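Local coordinates for protein (endoglucanase (e.c.3.2.1.4)) (Streptomyces lividans, PDB 2NLR) that hydrolyses internal beta-1,4-glucosidic bonds of cellulose as a family 12 endoglucanase, probably through a covalent glycosyl-enzyme intermediate, at residues Ile89-Phe93 against Ser167-Gly171; Val143-Trp148 against Ser170-Phe174. All blocks are in the same frame, centred on the assembly; numbering follows the deposited sequence. Where two conformers were deposited one is given.

Interaction 1: Ile89-Phe93 against Ser167-Gly171; sequences ISYGF and SAISG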
loop_
_atom_site.group_PDB
_atom_site.type_symbol
_atom_site.label_atom_id
_atom_site.label_comp_id
_atom_site.label_asym_id
_atom_site.label_seq_id
_atom_site.Cartn_x
_atom_site.Cartn_y
_atom_site.Cartn_z
ATOM N N ILE A 89 9.948 -3.140 5.349
ATOM C CA ILE A 89 10.160 -2.175 4.305
ATOM C C ILE A 89 11.307 -1.263 4.702
ATOM O O ILE A 89 11.545 -0.968 5.858
ATOM C CB ILE A 89 8.899 -1.360 4.018
ATOM C CG1 ILE A 89 9.071 -0.579 2.688
ATOM C CG2 ILE A 89 8.547 -0.481 5.193
ATOM C CD1 ILE A 89 7.926 -0.544 1.805
ATOM N N SER A 90 12.014 -0.800 3.682
ATOM C CA SER A 90 12.987 0.307 3.731
ATOM C C SER A 90 12.618 1.281 2.629
ATOM O O SER A 90 12.571 0.867 1.445
ATOM C CB SER A 90 14.428 -0.189 3.568
ATOM O OG SER A 90 15.294 0.926 3.412
ATOM N N TYR A 91 12.373 2.518 3.011
ATOM C CA TYR A 91 11.978 3.567 2.090
ATOM C C TYR A 91 13.075 4.591 1.894
ATOM O O TYR A 91 13.827 4.915 2.849
ATOM C CB TYR A 91 10.783 4.274 2.659
ATOM C CG TYR A 91 9.412 3.780 2.447
ATOM C CD1 TYR A 91 8.889 3.690 1.159
ATOM C CD2 TYR A 91 8.577 3.441 3.469
ATOM C CE1 TYR A 91 7.619 3.258 0.908
ATOM C CE2 TYR A 91 7.271 3.030 3.250
ATOM C CZ TYR A 91 6.798 2.938 1.986
ATOM O OH TYR A 91 5.473 2.541 1.772
ATOM N N GLY A 92 13.146 5.121 0.691
ATOM C CA GLY A 92 13.920 6.307 0.317
ATOM C C GLY A 92 12.988 7.460 0.023
ATOM O O GLY A 92 12.151 7.392 -0.870
ATOM N N PHE A 93 13.076 8.503 0.824
ATOM C CA PHE A 93 12.208 9.674 0.712
ATOM C C PHE A 93 12.913 10.772 -0.063
ATOM O O PHE A 93 14.112 10.764 -0.236
ATOM C CB PHE A 93 11.761 10.184 2.094
ATOM C CG PHE A 93 11.036 9.163 2.908
ATOM C CD1 PHE A 93 10.036 8.386 2.327
ATOM C CD2 PHE A 93 11.303 8.975 4.257
ATOM C CE1 PHE A 93 9.344 7.467 3.100
ATOM C CE2 PHE A 93 10.603 8.054 5.000
ATOM C CZ PHE A 93 9.614 7.308 4.421
ATOM N N SER A 167 5.355 10.922 12.452
ATOM C CA SER A 167 6.481 11.476 11.711
ATOM C C SER A 167 7.021 10.351 10.855
ATOM O O SER A 167 6.628 9.176 10.980
ATOM C CB SER A 167 7.517 12.064 12.661
ATOM O OG SER A 167 8.060 11.105 13.510
ATOM N N ALA A 168 7.956 10.698 9.971
ATOM C CA ALA A 168 8.430 9.782 8.963
ATOM C C ALA A 168 8.991 8.505 9.555
ATOM O O ALA A 168 9.845 8.531 10.464
ATOM C CB ALA A 168 9.434 10.458 8.055
ATOM N N ILE A 169 8.587 7.373 8.991
ATOM C CA ILE A 169 9.152 6.037 9.267
ATOM C C ILE A 169 9.898 5.569 8.036
ATOM O O ILE A 169 9.278 5.234 7.035
ATOM C CB ILE A 169 8.074 5.035 9.674
ATOM C CG1 ILE A 169 7.217 5.574 10.841
ATOM C CG2 ILE A 169 8.692 3.675 9.960
ATOM C CD1 ILE A 169 6.026 4.650 11.159
ATOM N N SER A 170 11.202 5.567 8.034
ATOM C CA SER A 170 11.939 5.128 6.855
ATOM C C SER A 170 12.155 3.646 6.753
ATOM O O SER A 170 12.480 3.140 5.698
ATOM C CB SER A 170 13.331 5.783 6.770
ATOM O OG SER A 170 14.108 5.401 7.845
ATOM N N GLY A 171 11.963 2.905 7.866
ATOM C CA GLY A 171 12.105 1.473 7.821
ATOM C C GLY A 171 11.366 0.873 8.984
ATOM O O GLY A 171 11.393 1.421 10.072
HETATM O O HOH W 1 15.613 1.826 5.879
#
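Tyr91 N donates to Ser170 O over 2.8 Å in a nearly straight bond (175° at the hydrogen), and the same carbonyl is approached by Ser90 CA at 3.5 Å and, weakly, by a water that also bonds Ser90 OG. One step along, Gly171 CA lies 3.2 Å from Ile89 O in a CA-H...O contact, as expected where Ser90 and Gly171 form an antiparallel, non-hydrogen-bonded pair. Beyond this bridge the loop passes along the rim of the Phe93 ring, at CE2 and CZ. Ile169 O sits at the ring edge, close to its plane and 3.4 Å from Phe93 CZ; this carbonyl is buried by the contact and has no hydrogen-bond partner in the model. Phe93 CE2 meets Ser170 CA at 3.7 Å and Ala168 CB at 4.1 Å. With CG anti to the carbonyl carbon (chi1 -58°), Phe93 turns this rim to the loop. Farther out, Tyr91 OH reaches Gly201 O on strand 194-204 of the facing sheet, whereas Ser90 OG is held by Asn214 ND2 on adjacent strand 212-218. The contact thus starts edge strand 171-175 alongside 86-92, while Phe93 and Ile169 pack on strand 119-128 of the facing sheet, in keeping with the beta-sandwich fold of family 12.

Interaction 2: Val143-Trp148 against Ser170-Phe174; sequences VGGRTW and SGWSF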
loop_
_atom_site.group_PDB
_atom_site.type_symbol
_atom_site.label_atom_id
_atom_site.label_comp_id
_atom_site.label_asym_id
_atom_site.label_seq_id
_atom_site.Cartn_x
_atom_site.Cartn_y
_atom_site.Cartn_z
ATOM N N VAL A 143 -0.605 0.355 17.647
ATOM C CA VAL A 143 -0.517 -0.867 16.888
ATOM C C VAL A 143 0.959 -1.154 16.650
ATOM O O VAL A 143 1.705 -0.330 16.142
ATOM C CB VAL A 143 -1.272 -0.810 15.541
ATOM C CG1 VAL A 143 -1.258 -2.184 14.861
ATOM C CG2 VAL A 143 -2.693 -0.353 15.731
ATOM N N GLY A 144 1.371 -2.394 17.036
ATOM C CA GLY A 144 2.746 -2.766 16.821
ATOM C C GLY A 144 3.748 -1.946 17.644
ATOM O O GLY A 144 4.907 -1.910 17.272
ATOM N N GLY A 145 3.324 -1.352 18.725
ATOM C CA GLY A 145 4.224 -0.566 19.552
ATOM C C GLY A 145 4.377 0.853 19.106
ATOM O O GLY A 145 5.194 1.577 19.722
ATOM N N ARG A 146 3.605 1.254 18.110
ATOM C CA ARG A 146 3.683 2.608 17.547
ATOM C C ARG A 146 2.319 3.251 17.672
ATOM O O ARG A 146 1.295 2.561 17.610
ATOM C CB ARG A 146 4.180 2.550 16.037
ATOM C CG ARG A 146 5.668 2.267 15.921
ATOM C CD ARG A 146 6.099 2.326 14.473
ATOM N NE ARG A 146 7.481 1.915 14.360
ATOM C CZ ARG A 146 8.477 2.741 14.198
ATOM N NH1 ARG A 146 8.243 3.988 14.091
ATOM N NH2 ARG A 146 9.699 2.238 14.114
ATOM N N THR A 147 2.269 4.569 17.739
ATOM C CA THR A 147 1.030 5.324 17.783
ATOM C C THR A 147 0.669 5.772 16.357
ATOM O O THR A 147 1.551 6.159 15.541
ATOM C CB THR A 147 1.148 6.508 18.703
ATOM O OG1 THR A 147 1.454 5.954 19.986
ATOM C CG2 THR A 147 -0.161 7.261 18.809
ATOM N N TRP A 148 -0.625 5.730 16.061
ATOM C CA TRP A 148 -1.180 6.126 14.776
ATOM C C TRP A 148 -2.396 7.008 14.955
ATOM O O TRP A 148 -3.192 6.722 15.857
ATOM C CB TRP A 148 -1.643 4.841 13.992
ATOM C CG TRP A 148 -0.518 3.837 13.912
ATOM C CD1 TRP A 148 -0.280 2.848 14.834
ATOM C CD2 TRP A 148 0.501 3.731 12.919
ATOM N NE1 TRP A 148 0.827 2.129 14.481
ATOM C CE2 TRP A 148 1.337 2.641 13.314
ATOM C CE3 TRP A 148 0.813 4.422 11.769
ATOM C CZ2 TRP A 148 2.444 2.269 12.569
ATOM C CZ3 TRP A 148 1.921 4.049 11.013
ATOM C CH2 TRP A 148 2.722 2.971 11.433
ATOM N N SER A 170 11.202 5.567 8.034
ATOM C CA SER A 170 11.939 5.128 6.855
ATOM C C SER A 170 12.155 3.646 6.753
ATOM O O SER A 170 12.480 3.140 5.698
ATOM C CB SER A 170 13.331 5.783 6.770
ATOM O OG SER A 170 14.108 5.401 7.845
ATOM N N GLY A 171 11.963 2.905 7.866
ATOM C CA GLY A 171 12.105 1.473 7.821
ATOM C C GLY A 171 11.366 0.873 8.984
ATOM O O GLY A 171 11.393 1.421 10.072
ATOM N N TRP A 172 10.736 -0.297 8.774
ATOM C CA TRP A 172 10.104 -0.981 9.878
ATOM C C TRP A 172 9.877 -2.421 9.470
ATOM O O TRP A 172 9.725 -2.739 8.294
ATOM C CB TRP A 172 8.779 -0.282 10.200
ATOM C CG TRP A 172 8.177 -0.635 11.542
ATOM C CD1 TRP A 172 8.806 -0.957 12.688
ATOM C CD2 TRP A 172 6.759 -0.675 11.848
ATOM N NE1 TRP A 172 7.879 -1.210 13.692
ATOM C CE2 TRP A 172 6.622 -1.037 13.172
ATOM C CE3 TRP A 172 5.589 -0.444 11.111
ATOM C CZ2 TRP A 172 5.370 -1.179 13.796
ATOM C CZ3 TRP A 172 4.355 -0.573 11.678
ATOM C CH2 TRP A 172 4.261 -0.936 13.021
ATOM N N SER A 173 9.819 -3.285 10.443
ATOM C CA SER A 173 9.281 -4.636 10.325
ATOM C C SER A 173 8.113 -4.754 11.299
ATOM O O SER A 173 8.184 -4.252 12.402
ATOM C CB SER A 173 10.291 -5.712 10.767
ATOM O OG SER A 173 11.451 -5.679 9.979
ATOM N N PHE A 174 7.032 -5.353 10.876
ATOM C CA PHE A 174 5.796 -5.384 11.650
ATOM C C PHE A 174 4.936 -6.551 11.186
ATOM O O PHE A 174 5.218 -7.191 10.176
ATOM C CB PHE A 174 5.030 -4.070 11.511
ATOM C CG PHE A 174 4.494 -3.793 10.141
ATOM C CD1 PHE A 174 5.277 -3.337 9.106
ATOM C CD2 PHE A 174 3.151 -3.994 9.870
ATOM C CE1 PHE A 174 4.770 -3.096 7.861
ATOM C CE2 PHE A 174 2.610 -3.697 8.620
ATOM C CZ PHE A 174 3.404 -3.261 7.590
#
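Arg146 lays its extended side chain across one face of the Trp172 indole, the two side chains running antiparallel past one another. Packing is closest at this face: Arg146 CD stands 3.8 Å from the centroid of the six-membered ring as a CH-pi contact, and CZ is 4.1 Å from that of the five-membered ring, over its face, giving a cation-pi pair. The guanidinium is tipped 69° from the indole plane rather than stacked flat. Arg146 NE and Trp172 NE1, although 3.2 Å apart, are both donors and make no hydrogen bond. Trp172 CG lies anti to the backbone N (chi1 -164°), which carries the indole out toward the hairpin; Phe174 CB backs its opposite face. At the far rim Trp172 CZ3 touches the edge of Trp148 at CZ2, 3.5 Å away, with the ring planes oblique at 41°. Trp148 is buried, and its NE1 donates in the ring plane to Val143 O (3.1 Å), which also accepts from Arg146 N and so ties the indole to the type I' turn 143-146. The exposed Gly144-Gly145 tip of the turn is the looser side: Gly144 O merely meets the Trp172 edge at CZ2, 3.6 Å away. With dispersion and cation-pi attraction joining the segments, the contact probably depends on shape and on the arginine's positive charge rather than on directional bonds.

How the interactions relate
Interactions 1 and 2 share Ser170 and Gly171, and their centres lie about 11 Å apart. Strand 171-175 pairs with 86-92 through its backbone while its Trp172 side chain packs against hairpin 143-148. The pairing carries on from interaction 1 into interaction 2, since Ile89 N is 3.0 Å from Trp172 O, a probable hydrogen bond. Ile169, in the loop of interaction 1, also links them: its CD1 packs 3.7 Å from both Trp148 CH2 and Arg146 NH1. Interaction 1 stands back from the bound sugars, the Tyr91 side chain being about 11 Å from the 2-deoxy-2-fluoro-alpha-D-glucopyranose and about 13 Å from a beta-D-glucopyranose unit.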